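Local coordinates for VAL-1 (Chlorella virus, PDB 3GNE), which cleaves the polysaccharide alginate as a family 14 lyase, probably by beta-elimination, with a mode of action that depends on pH, at residues 185-190 and 196-201; 137-142 and 149-154; 11-16 and 24-29. All blocks are in the same frame, centred on the assembly; numbering follows the deposited sequence. Where two conformers were deposited one is given.

Interaction 1 (185-190 and 196-201); sequences DGESYV and KEVLKR
Residues 186-190 and 196-201 lie on the two arms (strands 186-192 and 195-202) of an antiparallel beta hairpin, in which Tyr189 faces Val198 and Ser188 faces Leu199. The hairpin belongs to a large antiparallel sheet of the beta-sandwich expected for a lyase of the concanavalin clan.

Backbone bonding fixes the register. Ser188 and Leu199 make a hydrogen-bonded pair, with Leu199 N giving its hydrogen to Ser188 O at 2.8 Å in an almost straight bond (175°). Val190 and Glu197 repeat the pattern, Glu197 N reaching Val190 O at 2.9 Å. Between them lies the non-hydrogen-bonded pair Tyr189-Val198, where Tyr189 CA leans on Glu197 O at 3.1 Å in a CA-H...O contact.

Apolar and cation-pi contacts gather on the side of Tyr189, Val198 and Lys196. Lys196 runs fully extended, its CG trans to the backbone N (chi1 -179°), and this carries CE diagonally over the Tyr189 ring, 3.6 Å from the centroid and only 13° off the normal, a CH-pi contact. The ammonium NZ follows over the same face at 4.2 Å from the centroid, a cation-pi contact. Val198 CG2 packs on Tyr189 CB beside it. The phenol is held at its far end by Thr74 and the backbone N of Glu244. On the reverse side, Ser188 OG bonds to Asp127 and Asn115, while Val190 and Leu199 pack on strand 125-130 of the other sheet.

Charged groups meet through solvent. Glu187 and Lys200 lie side by side without a direct salt bridge, and Glu187 OE1 is taken by Tyr243. One water joins the pair: it donates to Glu187 OE2 at 2.6 Å and accepts from Lys200 NZ at 2.8 Å.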
loop_
_atom_site.group_PDB
_atom_site.type_symbol
_atom_site.label_atom_id
_atom_site.label_comp_id
_atom_site.label_asym_id
_atom_site.label_seq_id
_atom_site.Cartn_x
_atom_site.Cartn_y
_atom_site.Cartn_z
ATOM N N ASP A 185 -0.736 -9.943 -18.552
ATOM C CA ASP A 185 0.278 -10.795 -17.934
ATOM C C ASP A 185 0.970 -10.017 -16.807
ATOM O O ASP A 185 2.036 -10.435 -16.399
ATOM C CB ASP A 185 1.307 -11.275 -18.940
ATOM C CG ASP A 185 2.014 -10.171 -19.700
ATOM O OD1 ASP A 185 1.637 -8.980 -19.580
ATOM O OD2 ASP A 185 2.956 -10.526 -20.446
ATOM N N GLY A 186 0.325 -8.932 -16.358
ATOM C CA GLY A 186 0.823 -8.235 -15.156
ATOM C C GLY A 186 0.506 -9.093 -13.954
ATOM O O GLY A 186 -0.287 -10.031 -13.960
ATOM N N GLU A 187 1.160 -8.778 -12.842
ATOM C CA GLU A 187 1.041 -9.562 -11.638
ATOM C C GLU A 187 1.040 -8.663 -10.403
ATOM O O GLU A 187 1.495 -7.510 -10.439
ATOM C CB GLU A 187 2.253 -10.510 -11.469
ATOM C CG GLU A 187 2.462 -11.419 -12.647
ATOM C CD GLU A 187 3.584 -12.408 -12.442
ATOM O OE1 GLU A 187 4.242 -12.409 -11.370
ATOM O OE2 GLU A 187 3.872 -13.206 -13.372
ATOM N N SER A 188 0.555 -9.254 -9.321
ATOM C CA SER A 188 0.654 -8.653 -7.999
ATOM C C SER A 188 0.955 -9.750 -7.002
ATOM O O SER A 188 0.560 -10.878 -7.199
ATOM C CB SER A 188 -0.699 -8.020 -7.640
ATOM O OG SER A 188 -0.569 -7.450 -6.327
ATOM N N TYR A 189 1.661 -9.434 -5.924
ATOM C CA TYR A 189 1.732 -10.445 -4.856
ATOM C C TYR A 189 1.731 -9.727 -3.520
ATOM O O TYR A 189 2.123 -8.548 -3.407
ATOM C CB TYR A 189 2.937 -11.343 -5.045
ATOM C CG TYR A 189 4.355 -10.868 -4.819
ATOM C CD1 TYR A 189 4.922 -10.466 -3.584
ATOM C CD2 TYR A 189 5.247 -10.868 -5.905
ATOM C CE1 TYR A 189 6.219 -10.062 -3.431
ATOM C CE2 TYR A 189 6.581 -10.487 -5.755
ATOM C CZ TYR A 189 7.066 -10.085 -4.524
ATOM O OH TYR A 189 8.387 -9.717 -4.423
ATOM N N VAL A 190 1.305 -10.437 -2.498
ATOM C CA VAL A 190 1.276 -9.966 -1.127
ATOM C C VAL A 190 1.953 -11.044 -0.308
ATOM O O VAL A 190 1.695 -12.230 -0.503
ATOM C CB VAL A 190 -0.157 -9.736 -0.618
ATOM C CG1 VAL A 190 -0.157 -9.467 0.888
ATOM C CG2 VAL A 190 -0.756 -8.566 -1.408
ATOM N N LYS A 196 3.028 -16.023 1.016
ATOM C CA LYS A 196 2.921 -15.261 -0.215
ATOM C C LYS A 196 1.742 -15.741 -1.035
ATOM O O LYS A 196 1.578 -16.988 -1.206
ATOM C CB LYS A 196 4.205 -15.462 -1.045
ATOM C CG LYS A 196 4.240 -14.701 -2.369
ATOM C CD LYS A 196 5.609 -14.828 -3.010
ATOM C CE LYS A 196 5.911 -14.050 -4.261
ATOM N NZ LYS A 196 7.357 -14.287 -4.619
ATOM N N GLU A 197 0.976 -14.796 -1.562
ATOM C CA GLU A 197 -0.055 -15.087 -2.554
ATOM C C GLU A 197 0.160 -14.216 -3.792
ATOM O O GLU A 197 0.545 -13.038 -3.671
ATOM C CB GLU A 197 -1.480 -14.855 -2.026
ATOM C CG GLU A 197 -1.862 -15.780 -0.843
ATOM C CD GLU A 197 -1.988 -17.241 -1.175
ATOM O OE1 GLU A 197 -2.103 -17.619 -2.343
ATOM O OE2 GLU A 197 -1.971 -18.059 -0.229
ATOM N N VAL A 198 -0.068 -14.766 -4.971
ATOM C CA VAL A 198 0.151 -14.109 -6.231
ATOM C C VAL A 198 -1.146 -14.034 -7.026
ATOM O O VAL A 198 -1.952 -14.995 -7.025
ATOM C CB VAL A 198 1.209 -14.870 -7.041
ATOM C CG1 VAL A 198 1.538 -14.154 -8.344
ATOM C CG2 VAL A 198 2.454 -15.050 -6.172
ATOM N N LEU A 199 -1.326 -12.900 -7.700
ATOM C CA LEU A 199 -2.438 -12.713 -8.624
ATOM C C LEU A 199 -1.825 -12.495 -10.010
ATOM O O LEU A 199 -1.010 -11.529 -10.157
ATOM C CB LEU A 199 -3.318 -11.516 -8.244
ATOM C CG LEU A 199 -4.446 -11.146 -9.215
ATOM C CD1 LEU A 199 -5.522 -12.226 -9.293
ATOM C CD2 LEU A 199 -5.054 -9.795 -8.843
ATOM N N LYS A 200 -2.130 -13.310 -11.007
ATOM C CA LYS A 200 -1.579 -13.122 -12.344
ATOM C C LYS A 200 -2.675 -12.672 -13.290
ATOM O O LYS A 200 -3.875 -12.702 -12.967
ATOM C CB LYS A 200 -0.962 -14.459 -12.817
ATOM C CG LYS A 200 0.211 -14.926 -11.962
ATOM C CD LYS A 200 0.994 -16.018 -12.699
ATOM C CE LYS A 200 2.231 -16.432 -11.927
ATOM N NZ LYS A 200 2.967 -17.560 -12.561
ATOM N N ARG A 201 -2.281 -12.210 -14.466
ATOM C CA ARG A 201 -3.204 -11.876 -15.566
ATOM C C ARG A 201 -3.831 -10.488 -15.543
ATOM O O ARG A 201 -4.912 -10.200 -16.060
ATOM C CB ARG A 201 -4.183 -13.050 -15.694
ATOM C CG ARG A 201 -3.445 -14.265 -16.296
ATOM C CD ARG A 201 -3.285 -15.415 -15.298
ATOM N NE ARG A 201 -3.392 -16.720 -15.951
ATOM C CZ ARG A 201 -4.515 -17.383 -16.196
ATOM N NH1 ARG A 201 -5.692 -16.875 -15.841
ATOM N NH2 ARG A 201 -4.465 -18.565 -16.807
HETATM O O HOH W 1 4.781 -15.620 -13.506
#

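Interaction 2 (137-142 and 149-154); sequences QKIPGL and IGFFQD
Ile139 and Leu142 close on Phe151 from the loop side, and Leu142 also meets Ile149, in a contact made mainly of apolar side chains. The CG2 branch of Ile139 approaches the phenyl group obliquely, 3.8 Å from Phe151 CE1. Leu142 comes in at the rim instead, its CD1 lying near the ring plane and 4.2 Å from Phe151 CE2. The same methyl packs against Ile149 CG1 at 3.8 Å, so that one methyl touches both strand residues. Ile149 in turn curls over the loop backbone, its CD1 being 3.3 Å from Gly141 O.

Behind this first shell stands a type II beta turn from Ile139 to Leu142, closed by Leu142 N bonding to Ile139 O at 3.1 Å. Gly141 takes its third position with a positive phi (79°). The turn brings the side chains at its two ends to the same aromatic group. From its backbone, Leu142 extends with CG opposite the N (chi1 -173°), which takes CD1 across to the strand. On the other segment, Phe151 CB rests over the centre of the Phe152 ring.

Backbone bonds from Ile149 to Ile129 and from Phe151 to Asp127 tie this short strand to strand 125-130. Phe151 and Leu142 both touch Ile129, and strand 195-202 flanks the cluster, with Leu199 against Phe151 and Ile202 against Ile139.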
loop_
_atom_site.group_PDB
_atom_site.type_symbol
_atom_site.label_atom_id
_atom_site.label_comp_id
_atom_site.label_asym_id
_atom_site.label_seq_id
_atom_site.Cartn_x
_atom_site.Cartn_y
_atom_site.Cartn_z
ATOM N N GLN A 137 -9.807 -6.220 -18.855
ATOM C CA GLN A 137 -9.287 -7.144 -17.843
ATOM C C GLN A 137 -9.883 -8.513 -18.106
ATOM O O GLN A 137 -10.968 -8.549 -18.672
ATOM C CB GLN A 137 -9.669 -6.716 -16.428
ATOM C CG GLN A 137 -9.082 -5.296 -16.101
ATOM C CD GLN A 137 -7.565 -5.298 -15.942
ATOM O OE1 GLN A 137 -6.851 -6.315 -15.926
ATOM N NE2 GLN A 137 -7.067 -4.036 -15.837
ATOM N N LYS A 138 -9.214 -9.577 -17.706
ATOM C CA LYS A 138 -9.862 -10.876 -17.770
ATOM C C LYS A 138 -10.211 -11.439 -16.417
ATOM O O LYS A 138 -10.946 -12.405 -16.283
ATOM C CB LYS A 138 -8.942 -11.872 -18.500
ATOM C CG LYS A 138 -7.669 -12.211 -17.717
ATOM C CD LYS A 138 -6.810 -13.141 -18.551
ATOM C CE LYS A 138 -5.393 -12.719 -18.705
ATOM N NZ LYS A 138 -4.400 -13.737 -19.082
ATOM N N ILE A 139 -9.656 -10.859 -15.358
ATOM C CA ILE A 139 -9.998 -11.294 -14.006
ATOM C C ILE A 139 -11.392 -10.811 -13.678
ATOM O O ILE A 139 -11.683 -9.609 -13.703
ATOM C CB ILE A 139 -8.961 -10.690 -13.021
ATOM C CG1 ILE A 139 -7.560 -11.251 -13.329
ATOM C CG2 ILE A 139 -9.378 -10.854 -11.585
ATOM C CD1 ILE A 139 -6.474 -10.354 -12.713
ATOM N N PRO A 140 -12.301 -11.723 -13.330
ATOM C CA PRO A 140 -13.666 -11.295 -13.064
ATOM C C PRO A 140 -13.737 -10.295 -11.927
ATOM O O PRO A 140 -13.093 -10.498 -10.892
ATOM C CB PRO A 140 -14.376 -12.573 -12.631
ATOM C CG PRO A 140 -13.563 -13.660 -13.309
ATOM C CD PRO A 140 -12.123 -13.199 -13.253
ATOM N N GLY A 141 -14.503 -9.213 -12.131
ATOM C CA GLY A 141 -14.705 -8.212 -11.107
ATOM C C GLY A 141 -13.543 -7.228 -10.960
ATOM O O GLY A 141 -13.671 -6.356 -10.109
ATOM N N LEU A 142 -12.484 -7.351 -11.793
ATOM C CA LEU A 142 -11.429 -6.302 -11.753
ATOM C C LEU A 142 -11.909 -5.110 -12.592
ATOM O O LEU A 142 -11.582 -4.968 -13.765
ATOM C CB LEU A 142 -10.118 -6.861 -12.230
ATOM C CG LEU A 142 -8.923 -5.912 -12.070
ATOM C CD1 LEU A 142 -8.817 -5.394 -10.635
ATOM C CD2 LEU A 142 -7.637 -6.625 -12.490
ATOM N N ILE A 149 -10.748 -3.122 -5.702
ATOM C CA ILE A 149 -11.026 -4.548 -5.775
ATOM C C ILE A 149 -10.054 -5.305 -4.860
ATOM O O ILE A 149 -8.826 -5.178 -4.975
ATOM C CB ILE A 149 -10.877 -5.063 -7.228
ATOM C CG1 ILE A 149 -11.526 -4.137 -8.252
ATOM C CG2 ILE A 149 -11.411 -6.488 -7.322
ATOM C CD1 ILE A 149 -13.003 -3.844 -8.054
ATOM N N GLY A 150 -10.624 -6.082 -3.936
ATOM C CA GLY A 150 -9.799 -6.830 -2.957
ATOM C C GLY A 150 -9.542 -8.239 -3.449
ATOM O O GLY A 150 -10.405 -8.841 -4.083
ATOM N N PHE A 151 -8.331 -8.706 -3.114
ATOM C CA PHE A 151 -7.950 -10.105 -3.364
ATOM C C PHE A 151 -7.261 -10.654 -2.124
ATOM O O PHE A 151 -6.651 -9.890 -1.356
ATOM C CB PHE A 151 -6.955 -10.219 -4.537
ATOM C CG PHE A 151 -7.611 -9.751 -5.851
ATOM C CD1 PHE A 151 -8.223 -10.695 -6.661
ATOM C CD2 PHE A 151 -7.583 -8.423 -6.208
ATOM C CE1 PHE A 151 -8.824 -10.316 -7.835
ATOM C CE2 PHE A 151 -8.181 -8.033 -7.381
ATOM C CZ PHE A 151 -8.835 -8.961 -8.211
ATOM N N PHE A 152 -7.369 -11.988 -1.972
ATOM C CA PHE A 152 -6.632 -12.744 -0.953
ATOM C C PHE A 152 -7.317 -12.716 0.397
ATOM O O PHE A 152 -6.701 -13.163 1.380
ATOM C CB PHE A 152 -5.156 -12.366 -0.816
ATOM C CG PHE A 152 -4.376 -12.260 -2.101
ATOM C CD1 PHE A 152 -4.600 -13.135 -3.151
ATOM C CD2 PHE A 152 -3.391 -11.259 -2.224
ATOM C CE1 PHE A 152 -3.867 -13.021 -4.315
ATOM C CE2 PHE A 152 -2.644 -11.162 -3.392
ATOM C CZ PHE A 152 -2.877 -12.045 -4.426
ATOM N N GLN A 153 -8.577 -12.282 0.476
ATOM C CA GLN A 153 -9.179 -12.247 1.806
ATOM C C GLN A 153 -9.195 -13.596 2.530
ATOM O O GLN A 153 -9.027 -13.657 3.740
ATOM C CB GLN A 153 -10.605 -11.725 1.691
ATOM C CG GLN A 153 -11.078 -11.292 3.086
ATOM C CD GLN A 153 -12.521 -10.820 2.962
ATOM O OE1 GLN A 153 -13.414 -11.624 2.620
ATOM N NE2 GLN A 153 -12.689 -9.555 3.264
ATOM N N ASP A 154 -9.332 -14.708 1.797
ATOM C CA ASP A 154 -9.349 -15.998 2.476
ATOM C C ASP A 154 -7.973 -16.531 2.810
ATOM O O ASP A 154 -7.864 -17.575 3.456
ATOM C CB ASP A 154 -10.116 -17.016 1.603
ATOM C CG ASP A 154 -11.635 -16.860 1.662
ATOM O OD1 ASP A 154 -12.096 -16.149 2.581
ATOM O OD2 ASP A 154 -12.318 -17.452 0.780
#

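Interaction 3 (11-16 and 24-29); sequences LLTKGG and VNMKKS
The planar group met in this contact is the carbonyl of Leu12, whose oxygen is touched by Val24 CG2 at 3.4 Å; the methyl lies beyond the oxygen, tilted well off the carbonyl plane. A second peptide plane, that of Leu11, shapes the loop from behind. Lys14 N and Gly16 N reach Leu11 O from opposite faces of its plane, at 2.9 Å and 2.8 Å respectively, so one oxygen grips two amides and curls the chain tightly. The first of these bonds closes a type I beta turn from Leu11 to Lys14, with Leu12 and Thr13 at its middle positions; Leu12 points at Val24 and Met26, and Thr13 reaches the same two residues with its CG2.

The rest of the contact is between aliphatic groups and a thioether. Leu12 CD2 sits 3.7 Å from Met26 SD, the two side chains passing at a slant. Met26 has two conformers; in one of them bends at chi2 (-52°) and chi3 bring SD to Leu12, and the details given for its side chain hold for that conformer alone. Thr13 lies at about a right angle to both Val24 and Met26. Its CG2 meets Val24 CG1 at 3.9 Å and comes within 4.1 Å of Met26 CG. Leu12 and Val24 also touch Phe61 of the adjoining strand 59-63.

Past Met26 the chain reverses in a type II' turn, Ser29 N bonding to Met26 O at 2.8 Å, and Ser29 OG is held by Gly58 and Val43. Taken together, this is a compact turn laid against the end of an outermost strand, 21-25, at the margin of the beta-sandwich, with Leu12, Thr13, Val24 and Met26 packed between them.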
loop_
_atom_site.group_PDB
_atom_site.type_symbol
_atom_site.label_atom_id
_atom_site.label_comp_id
_atom_site.label_asym_id
_atom_site.label_seq_id
_atom_site.Cartn_x
_atom_site.Cartn_y
_atom_site.Cartn_z
ATOM N N LEU A 11 15.461 10.600 7.940
ATOM C CA LEU A 11 15.397 11.598 6.850
ATOM C C LEU A 11 13.974 11.793 6.307
ATOM O O LEU A 11 13.802 12.436 5.244
ATOM C CB LEU A 11 16.311 11.090 5.702
ATOM C CG LEU A 11 17.799 10.931 6.101
ATOM C CD1 LEU A 11 18.569 10.346 4.916
ATOM C CD2 LEU A 11 18.387 12.240 6.544
ATOM N N LEU A 12 12.931 11.252 6.970
ATOM C CA LEU A 12 11.608 11.230 6.391
ATOM C C LEU A 12 11.111 12.614 5.938
ATOM O O LEU A 12 10.523 12.656 4.855
ATOM C CB LEU A 12 10.624 10.672 7.437
ATOM C CG LEU A 12 9.197 10.429 6.893
ATOM C CD1 LEU A 12 9.174 9.421 5.780
ATOM C CD2 LEU A 12 8.351 10.002 8.076
ATOM N N THR A 13 11.394 13.643 6.724
ATOM C CA THR A 13 10.896 14.979 6.330
ATOM C C THR A 13 12.045 15.841 5.828
ATOM O O THR A 13 11.875 17.053 5.815
ATOM C CB THR A 13 10.191 15.683 7.498
ATOM O OG1 THR A 13 11.134 15.758 8.614
ATOM C CG2 THR A 13 8.957 14.942 7.951
ATOM N N LYS A 14 13.166 15.256 5.427
ATOM C CA LYS A 14 14.347 15.940 4.921
ATOM C C LYS A 14 14.697 15.372 3.563
ATOM O O LYS A 14 15.850 15.505 3.131
ATOM C CB LYS A 14 15.557 15.759 5.870
ATOM C CG LYS A 14 15.282 16.202 7.283
ATOM C CD LYS A 14 16.512 16.034 8.206
ATOM C CE LYS A 14 15.982 15.903 9.631
ATOM N NZ LYS A 14 16.864 16.222 10.770
ATOM N N GLY A 15 13.751 14.749 2.854
ATOM C CA GLY A 15 13.949 14.262 1.494
ATOM C C GLY A 15 14.086 12.761 1.379
ATOM O O GLY A 15 14.040 12.193 0.289
ATOM N N GLY A 16 14.260 12.059 2.525
ATOM C CA GLY A 16 14.254 10.616 2.464
ATOM C C GLY A 16 15.514 10.038 1.829
ATOM O O GLY A 16 15.513 8.842 1.438
ATOM N N VAL A 24 4.977 14.537 2.730
ATOM C CA VAL A 24 4.796 13.893 4.067
ATOM C C VAL A 24 3.684 14.599 4.813
ATOM O O VAL A 24 3.762 15.804 5.085
ATOM C CB VAL A 24 6.097 13.946 4.852
ATOM C CG1 VAL A 24 5.943 13.221 6.207
ATOM C CG2 VAL A 24 7.269 13.326 4.071
ATOM N N ASN A 25 2.655 13.851 5.152
ATOM C CA ASN A 25 1.647 14.385 6.103
ATOM C C ASN A 25 1.875 13.622 7.409
ATOM O O ASN A 25 1.452 12.464 7.519
ATOM C CB ASN A 25 0.228 14.162 5.636
ATOM C CG ASN A 25 -0.136 14.992 4.481
ATOM O OD1 ASN A 25 -0.853 15.990 4.577
ATOM N ND2 ASN A 25 0.387 14.646 3.308
ATOM N N MET A 26 2.559 14.273 8.357
ATOM C CA MET A 26 2.837 13.598 9.635
ATOM C C MET A 26 1.597 13.599 10.546
ATOM O O MET A 26 1.456 12.670 11.328
ATOM C CB MET A 26 3.994 14.245 10.393
ATOM C CG MET A 26 5.370 14.034 9.774
ATOM S SD MET A 26 5.793 12.343 9.427
ATOM C CE MET A 26 5.995 11.503 10.997
ATOM N N LYS A 27 0.768 14.619 10.430
ATOM C CA LYS A 27 -0.469 14.651 11.244
ATOM C C LYS A 27 -0.062 14.572 12.706
ATOM O O LYS A 27 0.791 15.382 13.153
ATOM C CB LYS A 27 -1.473 13.586 10.807
ATOM C CG LYS A 27 -1.883 13.807 9.330
ATOM C CD LYS A 27 -2.793 12.627 8.932
ATOM C CE LYS A 27 -3.269 12.642 7.555
ATOM N NZ LYS A 27 -4.307 11.651 7.298
ATOM N N LYS A 28 -0.642 13.644 13.481
ATOM C CA LYS A 28 -0.302 13.432 14.886
ATOM C C LYS A 28 0.705 12.316 15.082
ATOM O O LYS A 28 0.966 11.949 16.226
ATOM C CB LYS A 28 -1.568 13.070 15.692
ATOM C CG LYS A 28 -2.479 14.307 15.810
ATOM C CD LYS A 28 -3.669 13.924 16.699
ATOM C CE LYS A 28 -4.471 15.208 16.926
ATOM N NZ LYS A 28 -5.393 15.001 18.092
ATOM N N SER A 29 1.232 11.800 13.983
ATOM C CA SER A 29 2.225 10.724 14.067
ATOM C C SER A 29 3.629 11.280 14.278
ATOM O O SER A 29 3.846 12.487 14.128
ATOM C CB SER A 29 2.156 9.881 12.801
ATOM O OG SER A 29 0.844 9.288 12.677
#

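How the interactions relate
From the N terminus, interaction 3 comes first, packing the loop that follows strand 3-6 back on the end of strand 21-25. Interaction 2 follows, closing the loop between strands 125-130 and 149-151, and interaction 1 zips up the hairpin of 186-192 and 195-202. The three are in series; none nests in or crosses another. Interactions 2 and 3 lie at the two outermost strands of the seven-stranded sheet, their centres about 33 Å apart. Interaction 1 belongs to the other large sheet, yet touches interaction 2: Ile139 CD1 is 3.5 Å from Lys200 O, and Phe152 CZ is 3.6 Å from Glu197 O. There the hairpin packs on the other sheet's edge strand and its preceding loop.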